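Local structure of lipoprotein (Streptococcus pneumoniae, 3CX3) at residues 184-189 and 257-262; 178-183 and 229-234; 41-46 and 67-72; 95-100 and 116-121. The protein binds zinc and probably serves as the extracellular, membrane-tethered solute-binding lipoprotein that supplies the metal to an ABC transporter. All blocks are in the same frame, centred on the assembly; numbering follows the deposited sequence.

Contacts 1, 3 and 4 each bring at least one ligand to the same zinc ion, two in contact 1 and one apiece in contacts 3 and 4, and the touching residues of all three lie in loops. Contact 2 differs: it pairs parallel strands 180-182 and 230-232, and its Glu233 reaches back to His184 of contact 1. Contacts 1 and 2 are buried, the first near the centre of the chain and dominated by metal coordination, the second held by backbone bonding and apolar side chains. Contacts 3 and 4 are only partly buried; the first relies on aromatic and aliphatic packing without a cross-segment hydrogen bond, the second on two backbone bonds. Thr68 touches Leu96 and Pro119, and Leu69 touches Pro119, joining contacts 3 and 4.

Contact 1. Residues 184-189 and 257-262; sequences HTAFSY and PLESDP. With ZN (zinc ion), chain E.
The zinc site is the centre of this contact, where His184 and Glu259 supply two of the four protein ligands. His184 NE2 binds the zinc ion at 2.1 Å, and Glu259 OE2 binds it at the same distance of 2.1 Å. The two side chains meet tip to tip, with the imidazole and carboxylate planes turned 66° apart. Glu259 OE1 stays 3.2 Å from the zinc ion, so the carboxylate binds in a monodentate manner. The Glu259 chain runs extended beyond CG (chi2 160°), carrying CD outward to the metal. His44 and His120 complete the site.

Beside the metal lies a small apolar patch. Ala186 CB sits over the rim of one face of the His184 ring and touches Pro257 CB at 3.8 Å. Phe187 crosses Pro257 obliquely, its CZ reaching CB of the proline at 4.0 Å.

On the far side of the imidazole from the metal, ND1 of His184 is hydrogen-bonded to Glu233, a second-shell carboxylate that, with the zinc bond at NE2, probably helps to fix the ring's rotation. His184 NE2 and Glu259 OE2, 2.9 Å apart, share no hydrogen bond; the zinc ion holds them together, and its charge would offset that of the carboxylate.

Contact 2. Residues 178-183 and 229-234; sequences KTFVTQ and TIFTES
Val181 and Ile230 lie side by side on neighbouring parallel strands, pointing the same way from one face of the sheet, with their CG2 methyls 3.7 Å apart. Strands 180-182 and 230-232 are the inner pair of a four-stranded parallel sheet with order 2-1-3-4, within an alpha/beta domain of the zinc-binding protein. The short strand segments run parallel, their directions 30° apart.

Thr182 and Phe231 occupy the other face. The ring of Phe231 presents its edge to Phe180, whose CB lies near the ring plane and 4.0 Å from CE2. With CG set beside the backbone N (chi1 -69°), the Phe231 ring also comes close to Val181 O, which is 3.7 Å from CD2. Helix 268-281 packs against both phenylalanines on this face through Leu279, while Leu244 and Val245 of helix 239-245 meet Ile230 on the other.

A nearly straight hydrogen bond from Phe231 N to Val181 O, 2.7 Å long, ties the strands together. Near the start of the pair, a water accepts from Val181 N.

Beyond the strands, the extended Gln183 side chain crosses Glu233 at about a right angle, its amide plane turned 43° from the carboxylate. This end of the pair borders the zinc site, the Glu233 side chain lying about 6 Å from the metal. From above the plane of the Gln183 carbonyl, Glu233 N donates to OE1 of that glutamine over 3.3 Å.

Contact 3. Residues 41-46 and 67-72; sequences SGIHSF and HTLESW. With ZN (zinc ion), chain E.
The imidazole of His44 has Leu69 CD2 over one face, 4.1 Å from the ring centroid and 26° off its normal, a CH-pi contact in which the methyl lies nearest ND1 and CE1. NE2 of the same ring binds the zinc ion at 2.0 Å. Phe46 and Trp72 form the second flat pair, an offset edge-to-face arrangement with ring planes at 66° and centroids 5.6 Å apart. The edge of Phe46 points to the face of the indole's six-membered ring: Phe46 CD2 meets Trp72 CH2 at 3.6 Å, and CH2 lies in the plane of the phenyl ring. Glu70 CB, from the indole's own segment, lies over the rim of one Trp72 face.

The two loops belong to the part of the molecule built around the sheet of strands 33-36, 12-15, 61-64 and 86-89: residues 41-46 follow strand 33-36 and residues 67-72 follow strand 61-64. A loop carrying a zinc ligand rests here against a neighbouring loop that itself contributes none. His184, Glu259 and His120 supply the remaining ligands.

Between the rings, Ile43 fills the middle of the contact. Its CG1 is anti to the backbone N (chi1 -173°) and touches Leu69 CD1 at 3.6 Å, the two side chains crossing at about a right angle. Ile43 CD1 goes on to meet Glu70 CG, also at 3.6 Å. The carboxylate of Glu70 is engaged elsewhere, OE2 with Ser16 OG and His65 N and OE1 with Ser66 N.

Contact 4. Residues 95-100 and 116-121; sequences TLERVP and LYDPHT. With ZN (zinc ion), chain E.
Leu96 and Asp118 meet in the tightly packed part of the contact, where Leu96 CB rests against Asp118 O. The Leu96 side chain crosses that of Thr121 at about a right angle, CD2 lying 3.9 Å from Thr121 OG1, which is buried here with no polar partner in the model. Next to them the chains are joined at a single backbone bridge between Arg98 and Tyr117. Asp118 N donates to Glu97 O at 2.9 Å, and Val99 N donates to Leu116 O at 2.8 Å.

The outer side is looser. Val99 leads to it, packing side by side with the exposed Leu116, the two pointing the same way with Val99 CG2 3.8 Å from Leu116 CD2. Arg98 is also exposed and meets the other segment mainly through the aliphatic start of its chain, CG lying 3.3 Å from Leu116 O. The Tyr117 ring has Leu96 O at its edge, 3.4 Å from CD2.

Inward, Asp118 works as a second-shell residue of the zinc site. CG is anti to the backbone N (chi1 -176°), and OD1 accepts from His120 ND1 on its syn side at 2.9 Å and from His120 N, the latter closing an Asx turn. The donors approach from opposite faces of the carboxylate. This grip would help set the His120 ring, whose NE2 binds the zinc ion at 2.0 Å.

Both segments lie in the connection between strand 86-89 and helix 125-142. Helix 188-193 packs alongside, Tyr189 bonding to Asp118 O and Glu97 N and Ser188 to the Glu97 carboxylate, while helix 125-142 meets Thr121 through Lys127 and Glu131.

Contact 1. Residues 184-189 and 257-262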
loop_
_atom_site.group_PDB
_atom_site.type_symbol
_atom_site.label_atom_id
_atom_site.label_comp_id
_atom_site.label_asym_id
_atom_site.label_seq_id
_atom_site.Cartn_x
_atom_site.Cartn_y
_atom_site.Cartn_z
ATOM N N HIS A 184 4.268 10.178 5.985
ATOM C CA HIS A 184 3.437 10.782 4.932
ATOM C C HIS A 184 1.979 10.363 5.006
ATOM O O HIS A 184 1.620 9.545 5.838
ATOM C CB HIS A 184 4.042 10.611 3.550
ATOM C CG HIS A 184 3.814 9.276 2.916
ATOM N ND1 HIS A 184 4.534 8.146 3.263
ATOM C CD2 HIS A 184 3.007 8.912 1.887
ATOM C CE1 HIS A 184 4.150 7.139 2.498
ATOM N NE2 HIS A 184 3.221 7.573 1.661
ATOM N N THR A 185 1.141 10.951 4.162
ATOM C CA THR A 185 -0.295 10.694 4.235
ATOM C C THR A 185 -0.651 9.328 3.625
ATOM O O THR A 185 -1.126 9.264 2.479
ATOM C CB THR A 185 -1.146 11.812 3.539
ATOM O OG1 THR A 185 -0.707 13.109 3.969
ATOM C CG2 THR A 185 -2.625 11.644 3.848
ATOM N N ALA A 186 -0.458 8.259 4.401
ATOM C CA ALA A 186 -0.733 6.935 3.898
ATOM C C ALA A 186 -1.909 6.185 4.543
ATOM O O ALA A 186 -2.473 5.292 3.937
ATOM C CB ALA A 186 0.529 6.090 3.953
ATOM N N PHE A 187 -2.268 6.557 5.768
ATOM C CA PHE A 187 -3.164 5.771 6.604
ATOM C C PHE A 187 -4.598 6.265 6.620
ATOM O O PHE A 187 -5.377 5.904 7.501
ATOM C CB PHE A 187 -2.572 5.694 8.006
ATOM C CG PHE A 187 -1.244 4.991 8.028
ATOM C CD1 PHE A 187 -1.173 3.625 8.251
ATOM C CD2 PHE A 187 -0.071 5.687 7.757
ATOM C CE1 PHE A 187 0.053 2.966 8.228
ATOM C CE2 PHE A 187 1.146 5.036 7.742
ATOM C CZ PHE A 187 1.198 3.664 7.971
ATOM N N SER A 188 -4.931 7.063 5.612
ATOM C CA SER A 188 -6.187 7.774 5.507
ATOM C C SER A 188 -7.384 6.820 5.424
ATOM O O SER A 188 -8.494 7.179 5.820
ATOM C CB SER A 188 -6.118 8.705 4.286
ATOM O OG SER A 188 -7.374 9.264 3.923
ATOM N N TYR A 189 -7.129 5.605 4.931
ATOM C CA TYR A 189 -8.141 4.610 4.630
ATOM C C TYR A 189 -8.287 3.693 5.807
ATOM O O TYR A 189 -9.405 3.260 6.140
ATOM C CB TYR A 189 -7.727 3.759 3.418
ATOM C CG TYR A 189 -8.010 4.404 2.099
ATOM C CD1 TYR A 189 -9.254 4.277 1.492
ATOM C CD2 TYR A 189 -7.036 5.156 1.458
ATOM C CE1 TYR A 189 -9.508 4.876 0.288
ATOM C CE2 TYR A 189 -7.278 5.762 0.251
ATOM C CZ TYR A 189 -8.509 5.622 -0.329
ATOM O OH TYR A 189 -8.738 6.225 -1.537
ATOM N N PRO A 257 3.768 1.692 5.991
ATOM C CA PRO A 257 2.688 1.853 5.024
ATOM C C PRO A 257 2.767 0.768 3.929
ATOM O O PRO A 257 1.975 0.800 2.960
ATOM C CB PRO A 257 2.945 3.242 4.448
ATOM C CG PRO A 257 4.407 3.487 4.560
ATOM C CD PRO A 257 4.935 2.555 5.676
ATOM N N LEU A 258 3.707 -0.173 4.107
ATOM C CA LEU A 258 3.934 -1.326 3.226
ATOM C C LEU A 258 4.311 -1.015 1.779
ATOM O O LEU A 258 4.149 -1.833 0.889
ATOM C CB LEU A 258 2.777 -2.321 3.292
ATOM C CG LEU A 258 2.282 -2.699 4.690
ATOM C CD1 LEU A 258 0.920 -3.405 4.602
ATOM C CD2 LEU A 258 3.273 -3.539 5.488
ATOM N N GLU A 259 4.858 0.165 1.564
ATOM C CA GLU A 259 5.317 0.570 0.252
ATOM C C GLU A 259 6.636 -0.099 -0.144
ATOM O O GLU A 259 6.825 -0.472 -1.305
ATOM C CB GLU A 259 5.411 2.085 0.203
ATOM C CG GLU A 259 4.062 2.769 0.054
ATOM C CD GLU A 259 4.119 4.203 0.476
ATOM O OE1 GLU A 259 5.177 4.829 0.280
ATOM O OE2 GLU A 259 3.121 4.699 1.034
ATOM N N SER A 260 7.548 -0.221 0.822
ATOM C CA SER A 260 8.679 -1.140 0.721
ATOM C C SER A 260 8.222 -2.479 1.282
ATOM O O SER A 260 7.170 -2.577 1.932
ATOM C CB SER A 260 9.856 -0.635 1.556
ATOM O OG SER A 260 10.265 0.661 1.149
ATOM N N ASP A 261 9.004 -3.516 1.031
ATOM C CA ASP A 261 8.766 -4.785 1.693
ATOM C C ASP A 261 9.766 -4.974 2.817
ATOM O O ASP A 261 10.952 -4.696 2.639
ATOM C CB ASP A 261 8.783 -5.959 0.720
ATOM C CG ASP A 261 10.018 -5.996 -0.125
ATOM O OD1 ASP A 261 10.293 -4.992 -0.825
ATOM O OD2 ASP A 261 10.704 -7.044 -0.101
ATOM N N PRO A 262 9.279 -5.423 3.989
ATOM C CA PRO A 262 10.077 -5.572 5.216
ATOM C C PRO A 262 10.948 -6.828 5.198
ATOM O O PRO A 262 11.519 -7.217 6.227
ATOM C CB PRO A 262 8.998 -5.711 6.306
ATOM C CG PRO A 262 7.658 -5.409 5.615
ATOM C CD PRO A 262 7.871 -5.797 4.209
HETATM ZN ZN ZN E . 2.432 6.428 0.112
#

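Contact 2. Residues 178-183 and 229-234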
loop_
_atom_site.group_PDB
_atom_site.type_symbol
_atom_site.label_atom_id
_atom_site.label_comp_id
_atom_site.label_asym_id
_atom_site.label_seq_id
_atom_site.Cartn_x
_atom_site.Cartn_y
_atom_site.Cartn_z
ATOM N N LYS A 178 -8.465 8.678 19.429
ATOM C CA LYS A 178 -8.462 9.098 17.986
ATOM C C LYS A 178 -7.192 9.370 17.127
ATOM O O LYS A 178 -6.812 8.553 16.290
ATOM C CB LYS A 178 -9.406 10.303 17.813
ATOM C CG LYS A 178 -9.086 11.458 18.772
ATOM C CD LYS A 178 -9.326 12.826 18.168
ATOM C CE LYS A 178 -9.018 13.916 19.196
ATOM N NZ LYS A 178 -7.561 14.034 19.516
ATOM N N THR A 179 -6.600 10.551 17.306
ATOM C CA THR A 179 -5.642 11.123 16.361
ATOM C C THR A 179 -4.274 10.450 16.369
ATOM O O THR A 179 -3.804 10.006 17.420
ATOM C CB THR A 179 -5.414 12.621 16.636
ATOM O OG1 THR A 179 -6.524 13.162 17.345
ATOM C CG2 THR A 179 -5.265 13.380 15.343
ATOM N N PHE A 180 -3.649 10.384 15.186
ATOM C CA PHE A 180 -2.224 10.027 15.065
ATOM C C PHE A 180 -1.517 10.793 13.949
ATOM O O PHE A 180 -2.153 11.295 13.028
ATOM C CB PHE A 180 -1.998 8.496 14.964
ATOM C CG PHE A 180 -2.680 7.840 13.791
ATOM C CD1 PHE A 180 -4.070 7.629 13.789
ATOM C CD2 PHE A 180 -1.943 7.415 12.695
ATOM C CE1 PHE A 180 -4.712 7.013 12.705
ATOM C CE2 PHE A 180 -2.578 6.805 11.605
ATOM C CZ PHE A 180 -3.979 6.598 11.623
ATOM N N VAL A 181 -0.195 10.895 14.053
ATOM C CA VAL A 181 0.624 11.542 13.006
ATOM C C VAL A 181 1.757 10.678 12.445
ATOM O O VAL A 181 2.586 10.107 13.184
ATOM C CB VAL A 181 1.062 13.020 13.348
ATOM C CG1 VAL A 181 0.927 13.316 14.813
ATOM C CG2 VAL A 181 2.453 13.339 12.841
ATOM N N THR A 182 1.740 10.594 11.110
ATOM C CA THR A 182 2.544 9.651 10.343
ATOM C C THR A 182 3.439 10.414 9.400
ATOM O O THR A 182 3.198 11.597 9.123
ATOM C CB THR A 182 1.672 8.708 9.475
ATOM O OG1 THR A 182 1.115 9.450 8.385
ATOM C CG2 THR A 182 0.569 8.055 10.274
ATOM N N GLN A 183 4.447 9.722 8.875
ATOM C CA GLN A 183 5.490 10.367 8.102
ATOM C C GLN A 183 5.026 10.953 6.766
ATOM O O GLN A 183 5.382 12.097 6.442
ATOM C CB GLN A 183 6.677 9.440 7.912
ATOM C CG GLN A 183 7.834 10.181 7.337
ATOM C CD GLN A 183 9.066 9.333 7.220
ATOM O OE1 GLN A 183 9.718 9.005 8.220
ATOM N NE2 GLN A 183 9.410 8.989 5.989
ATOM N N THR A 229 3.489 10.340 20.008
ATOM C CA THR A 229 4.392 9.626 19.132
ATOM C C THR A 229 4.147 10.125 17.717
ATOM O O THR A 229 3.011 10.165 17.261
ATOM C CB THR A 229 4.135 8.088 19.219
ATOM O OG1 THR A 229 4.404 7.625 20.552
ATOM C CG2 THR A 229 4.995 7.320 18.240
ATOM N N ILE A 230 5.209 10.542 17.041
ATOM C CA ILE A 230 5.136 10.700 15.604
ATOM C C ILE A 230 5.592 9.361 15.023
ATOM O O ILE A 230 6.576 8.777 15.491
ATOM C CB ILE A 230 5.942 11.927 15.079
ATOM C CG1 ILE A 230 7.325 12.012 15.722
ATOM C CG2 ILE A 230 5.180 13.235 15.353
ATOM C CD1 ILE A 230 8.179 13.141 15.182
ATOM N N PHE A 231 4.836 8.842 14.063
ATOM C CA PHE A 231 5.162 7.564 13.450
ATOM C C PHE A 231 5.987 7.740 12.165
ATOM O O PHE A 231 5.460 8.140 11.127
ATOM C CB PHE A 231 3.892 6.758 13.154
ATOM C CG PHE A 231 3.179 6.250 14.376
ATOM C CD1 PHE A 231 3.697 5.184 15.117
ATOM C CD2 PHE A 231 1.965 6.818 14.774
ATOM C CE1 PHE A 231 3.015 4.693 16.253
ATOM C CE2 PHE A 231 1.273 6.345 15.912
ATOM C CZ PHE A 231 1.799 5.274 16.645
ATOM N N THR A 232 7.284 7.441 12.243
ATOM C CA THR A 232 8.136 7.461 11.062
ATOM C C THR A 232 8.153 6.106 10.396
ATOM O O THR A 232 7.519 5.172 10.869
ATOM C CB THR A 232 9.592 7.852 11.388
ATOM O OG1 THR A 232 10.056 7.118 12.529
ATOM C CG2 THR A 232 9.700 9.332 11.651
ATOM N N GLU A 233 8.861 6.025 9.275
ATOM C CA GLU A 233 9.269 4.751 8.695
ATOM C C GLU A 233 10.778 4.588 8.869
ATOM O O GLU A 233 11.448 5.435 9.464
ATOM C CB GLU A 233 8.926 4.689 7.208
ATOM C CG GLU A 233 7.524 5.148 6.833
ATOM C CD GLU A 233 7.527 5.963 5.546
ATOM O OE1 GLU A 233 8.626 6.124 4.966
ATOM O OE2 GLU A 233 6.453 6.448 5.114
ATOM N N SER A 234 11.309 3.481 8.365
ATOM C CA SER A 234 12.757 3.327 8.233
ATOM C C SER A 234 13.165 4.300 7.144
ATOM O O SER A 234 13.794 5.329 7.421
ATOM C CB SER A 234 13.131 1.899 7.826
ATOM O OG SER A 234 14.438 1.871 7.264
HETATM O O HOH W 1 0.912 9.533 16.202
#

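Contact 3. Residues 41-46 and 67-72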
loop_
_atom_site.group_PDB
_atom_site.type_symbol
_atom_site.label_atom_id
_atom_site.label_comp_id
_atom_site.label_asym_id
_atom_site.label_seq_id
_atom_site.Cartn_x
_atom_site.Cartn_y
_atom_site.Cartn_z
ATOM N N SER A 41 13.538 2.069 -4.760
ATOM C CA SER A 41 13.581 3.544 -4.650
ATOM C C SER A 41 12.394 4.098 -3.833
ATOM O O SER A 41 12.604 4.684 -2.753
ATOM C CB SER A 41 13.696 4.242 -6.023
ATOM O OG SER A 41 13.416 5.634 -5.933
ATOM N N GLY A 42 11.167 3.916 -4.337
ATOM C CA GLY A 42 9.971 4.466 -3.671
ATOM C C GLY A 42 8.818 4.757 -4.612
ATOM O O GLY A 42 8.895 5.682 -5.428
ATOM N N ILE A 43 7.739 3.985 -4.458
ATOM C CA ILE A 43 6.662 3.855 -5.457
ATOM C C ILE A 43 6.086 5.169 -6.001
ATOM O O ILE A 43 5.650 5.216 -7.156
ATOM C CB ILE A 43 5.483 2.925 -4.942
ATOM C CG1 ILE A 43 4.460 2.648 -6.046
ATOM C CG2 ILE A 43 4.773 3.525 -3.712
ATOM C CD1 ILE A 43 4.953 1.784 -7.180
ATOM N N HIS A 44 6.052 6.196 -5.140
ATOM C CA HIS A 44 5.518 7.520 -5.455
ATOM C C HIS A 44 6.376 8.307 -6.478
ATOM O O HIS A 44 5.847 8.939 -7.395
ATOM C CB HIS A 44 5.333 8.327 -4.161
ATOM C CG HIS A 44 4.223 7.827 -3.275
ATOM N ND1 HIS A 44 2.911 8.227 -3.417
ATOM C CD2 HIS A 44 4.237 6.984 -2.218
ATOM C CE1 HIS A 44 2.163 7.636 -2.503
ATOM N NE2 HIS A 44 2.943 6.872 -1.764
ATOM N N SER A 45 7.697 8.253 -6.323
ATOM C CA SER A 45 8.616 9.001 -7.199
ATOM C C SER A 45 9.312 8.123 -8.259
ATOM O O SER A 45 10.090 8.627 -9.068
ATOM C CB SER A 45 9.668 9.713 -6.352
ATOM O OG SER A 45 10.490 8.750 -5.706
ATOM N N PHE A 46 9.029 6.820 -8.240
ATOM C CA PHE A 46 9.763 5.845 -9.039
ATOM C C PHE A 46 9.387 5.908 -10.515
ATOM O O PHE A 46 8.211 6.006 -10.860
ATOM C CB PHE A 46 9.498 4.433 -8.500
ATOM C CG PHE A 46 10.115 3.336 -9.328
ATOM C CD1 PHE A 46 11.451 2.949 -9.125
ATOM C CD2 PHE A 46 9.373 2.684 -10.313
ATOM C CE1 PHE A 46 12.023 1.927 -9.901
ATOM C CE2 PHE A 46 9.944 1.664 -11.087
ATOM C CZ PHE A 46 11.272 1.291 -10.880
ATOM N N HIS A 67 -3.914 3.650 -11.725
ATOM C CA HIS A 67 -3.460 4.674 -12.653
ATOM C C HIS A 67 -3.050 5.942 -11.905
ATOM O O HIS A 67 -2.209 6.698 -12.379
ATOM C CB HIS A 67 -4.522 4.960 -13.735
ATOM C CG HIS A 67 -5.858 5.376 -13.192
ATOM N ND1 HIS A 67 -6.882 4.481 -12.965
ATOM C CD2 HIS A 67 -6.343 6.597 -12.849
ATOM C CE1 HIS A 67 -7.931 5.127 -12.481
ATOM N NE2 HIS A 67 -7.630 6.410 -12.399
ATOM N N THR A 68 -3.650 6.146 -10.730
ATOM C CA THR A 68 -3.361 7.251 -9.814
ATOM C C THR A 68 -2.059 7.109 -8.970
ATOM O O THR A 68 -1.725 8.017 -8.168
ATOM C CB THR A 68 -4.536 7.432 -8.838
ATOM O OG1 THR A 68 -4.569 6.338 -7.920
ATOM C CG2 THR A 68 -5.831 7.452 -9.578
ATOM N N LEU A 69 -1.338 5.993 -9.136
ATOM C CA LEU A 69 -0.096 5.758 -8.403
ATOM C C LEU A 69 1.055 5.527 -9.399
ATOM O O LEU A 69 1.878 6.416 -9.663
ATOM C CB LEU A 69 -0.246 4.540 -7.479
ATOM C CG LEU A 69 0.337 4.508 -6.048
ATOM C CD1 LEU A 69 0.856 3.076 -5.685
ATOM C CD2 LEU A 69 1.398 5.617 -5.765
ATOM N N GLU A 70 1.097 4.320 -9.950
ATOM C CA GLU A 70 1.993 4.018 -11.038
ATOM C C GLU A 70 1.449 4.676 -12.318
ATOM O O GLU A 70 0.697 4.057 -13.083
ATOM C CB GLU A 70 2.156 2.512 -11.180
ATOM C CG GLU A 70 2.472 1.792 -9.857
ATOM C CD GLU A 70 1.257 1.105 -9.256
ATOM O OE1 GLU A 70 0.152 1.746 -9.231
ATOM O OE2 GLU A 70 1.406 -0.083 -8.837
ATOM N N SER A 71 1.824 5.950 -12.496
ATOM C CA SER A 71 1.435 6.799 -13.643
ATOM C C SER A 71 1.980 6.347 -15.000
ATOM O O SER A 71 1.290 6.501 -16.008
ATOM C CB SER A 71 1.870 8.245 -13.411
ATOM O OG SER A 71 1.035 8.885 -12.473
ATOM N N TRP A 72 3.224 5.856 -15.048
ATOM C CA TRP A 72 3.659 5.077 -16.209
ATOM C C TRP A 72 2.853 3.800 -16.033
ATOM O O TRP A 72 2.693 3.347 -14.907
ATOM C CB TRP A 72 5.145 4.725 -16.124
ATOM C CG TRP A 72 5.343 3.482 -15.295
ATOM C CD1 TRP A 72 5.317 2.171 -15.727
ATOM C CD2 TRP A 72 5.501 3.435 -13.883
ATOM N NE1 TRP A 72 5.483 1.317 -14.660
ATOM C CE2 TRP A 72 5.593 2.067 -13.518
ATOM C CE3 TRP A 72 5.596 4.414 -12.893
ATOM C CZ2 TRP A 72 5.778 1.665 -12.213
ATOM C CZ3 TRP A 72 5.769 4.019 -11.600
ATOM C CH2 TRP A 72 5.863 2.651 -11.265
HETATM ZN ZN ZN E . 2.432 6.428 0.112
#

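Contact 4. Residues 95-100 and 116-121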
loop_
_atom_site.group_PDB
_atom_site.type_symbol
_atom_site.label_atom_id
_atom_site.label_comp_id
_atom_site.label_asym_id
_atom_site.label_seq_id
_atom_site.Cartn_x
_atom_site.Cartn_y
_atom_site.Cartn_z
ATOM N N THR A 95 -13.326 2.575 -5.927
ATOM C CA THR A 95 -13.598 3.998 -5.824
ATOM C C THR A 95 -12.656 4.598 -4.784
ATOM O O THR A 95 -12.692 4.199 -3.623
ATOM C CB THR A 95 -15.122 4.270 -5.512
ATOM O OG1 THR A 95 -15.285 4.886 -4.236
ATOM C CG2 THR A 95 -15.932 2.974 -5.532
ATOM N N LEU A 96 -11.805 5.535 -5.218
ATOM C CA LEU A 96 -10.804 6.194 -4.344
ATOM C C LEU A 96 -11.249 7.567 -3.839
ATOM O O LEU A 96 -11.833 8.362 -4.581
ATOM C CB LEU A 96 -9.447 6.349 -5.055
ATOM C CG LEU A 96 -8.714 5.222 -5.801
ATOM C CD1 LEU A 96 -7.519 5.782 -6.544
ATOM C CD2 LEU A 96 -8.274 4.094 -4.893
ATOM N N GLU A 97 -10.947 7.855 -2.579
ATOM C CA GLU A 97 -11.309 9.152 -2.001
ATOM C C GLU A 97 -10.368 10.274 -2.466
ATOM O O GLU A 97 -9.147 10.092 -2.545
ATOM C CB GLU A 97 -11.484 9.083 -0.456
ATOM C CG GLU A 97 -10.205 9.017 0.416
ATOM C CD GLU A 97 -10.429 8.393 1.825
ATOM O OE1 GLU A 97 -9.428 8.232 2.566
ATOM O OE2 GLU A 97 -11.586 8.052 2.190
ATOM N N ARG A 98 -10.972 11.412 -2.797
ATOM C CA ARG A 98 -10.280 12.600 -3.298
ATOM C C ARG A 98 -9.385 13.259 -2.229
ATOM O O ARG A 98 -9.750 13.305 -1.047
ATOM C CB ARG A 98 -11.318 13.595 -3.815
ATOM C CG ARG A 98 -10.778 14.610 -4.794
ATOM C CD ARG A 98 -11.841 15.636 -5.162
ATOM N NE ARG A 98 -11.295 16.984 -5.379
ATOM C CZ ARG A 98 -11.771 18.102 -4.826
ATOM N NH1 ARG A 98 -12.829 18.074 -4.021
ATOM N NH2 ARG A 98 -11.200 19.265 -5.099
ATOM N N VAL A 99 -8.217 13.756 -2.659
ATOM C CA VAL A 99 -7.257 14.430 -1.772
ATOM C C VAL A 99 -7.883 15.712 -1.223
ATOM O O VAL A 99 -8.160 16.644 -1.981
ATOM C CB VAL A 99 -5.896 14.728 -2.460
ATOM C CG1 VAL A 99 -5.009 15.603 -1.577
ATOM C CG2 VAL A 99 -5.183 13.435 -2.798
ATOM N N PRO A 100 -8.084 15.753 0.104
ATOM C CA PRO A 100 -9.088 16.578 0.754
ATOM C C PRO A 100 -8.998 18.095 0.639
ATOM O O PRO A 100 -8.186 18.659 -0.104
ATOM C CB PRO A 100 -9.016 16.133 2.224
ATOM C CG PRO A 100 -8.365 14.771 2.172
ATOM C CD PRO A 100 -7.353 14.939 1.089
ATOM N N LEU A 116 -6.953 15.109 -7.697
ATOM C CA LEU A 116 -5.959 14.295 -7.025
ATOM C C LEU A 116 -6.669 13.346 -6.092
ATOM O O LEU A 116 -7.628 13.716 -5.420
ATOM C CB LEU A 116 -4.967 15.178 -6.272
ATOM C CG LEU A 116 -3.566 14.634 -6.012
ATOM C CD1 LEU A 116 -2.749 14.531 -7.324
ATOM C CD2 LEU A 116 -2.866 15.507 -4.960
ATOM N N TYR A 117 -6.196 12.111 -6.075
ATOM C CA TYR A 117 -6.851 11.031 -5.358
ATOM C C TYR A 117 -5.867 10.287 -4.485
ATOM O O TYR A 117 -4.678 10.182 -4.815
ATOM C CB TYR A 117 -7.472 10.046 -6.344
ATOM C CG TYR A 117 -8.681 10.563 -7.056
ATOM C CD1 TYR A 117 -8.566 11.176 -8.303
ATOM C CD2 TYR A 117 -9.949 10.424 -6.503
ATOM C CE1 TYR A 117 -9.678 11.661 -8.971
ATOM C CE2 TYR A 117 -11.082 10.904 -7.171
ATOM C CZ TYR A 117 -10.936 11.517 -8.401
ATOM O OH TYR A 117 -12.056 11.980 -9.076
ATOM N N ASP A 118 -6.371 9.757 -3.378
ATOM C CA ASP A 118 -5.562 8.975 -2.459
ATOM C C ASP A 118 -5.581 7.501 -2.863
ATOM O O ASP A 118 -6.627 6.856 -2.822
ATOM C CB ASP A 118 -6.010 9.173 -1.000
ATOM C CG ASP A 118 -5.108 8.434 -0.003
ATOM O OD1 ASP A 118 -4.275 7.624 -0.416
ATOM O OD2 ASP A 118 -5.221 8.643 1.211
ATOM N N PRO A 119 -4.407 6.958 -3.229
ATOM C CA PRO A 119 -4.283 5.586 -3.709
ATOM C C PRO A 119 -4.189 4.503 -2.631
ATOM O O PRO A 119 -4.143 3.312 -2.971
ATOM C CB PRO A 119 -2.947 5.619 -4.465
ATOM C CG PRO A 119 -2.113 6.648 -3.735
ATOM C CD PRO A 119 -3.107 7.673 -3.239
ATOM N N HIS A 120 -4.165 4.914 -1.359
ATOM C CA HIS A 120 -3.534 4.133 -0.270
ATOM C C HIS A 120 -4.462 3.117 0.351
ATOM O O HIS A 120 -4.343 2.716 1.519
ATOM C CB HIS A 120 -3.047 5.050 0.813
ATOM C CG HIS A 120 -1.710 5.638 0.554
ATOM N ND1 HIS A 120 -1.551 6.938 0.121
ATOM C CD2 HIS A 120 -0.455 5.130 0.728
ATOM C CE1 HIS A 120 -0.251 7.203 0.029
ATOM N NE2 HIS A 120 0.435 6.121 0.387
ATOM N N THR A 121 -5.376 2.696 -0.484
ATOM C CA THR A 121 -6.306 1.644 -0.221
ATOM C C THR A 121 -5.738 0.464 0.588
ATOM O O THR A 121 -6.200 0.198 1.694
ATOM C CB THR A 121 -6.873 1.283 -1.572
ATOM O OG1 THR A 121 -8.192 1.855 -1.697
ATOM C CG2 THR A 121 -6.831 -0.181 -1.830
HETATM ZN ZN ZN E . 2.432 6.428 0.112
#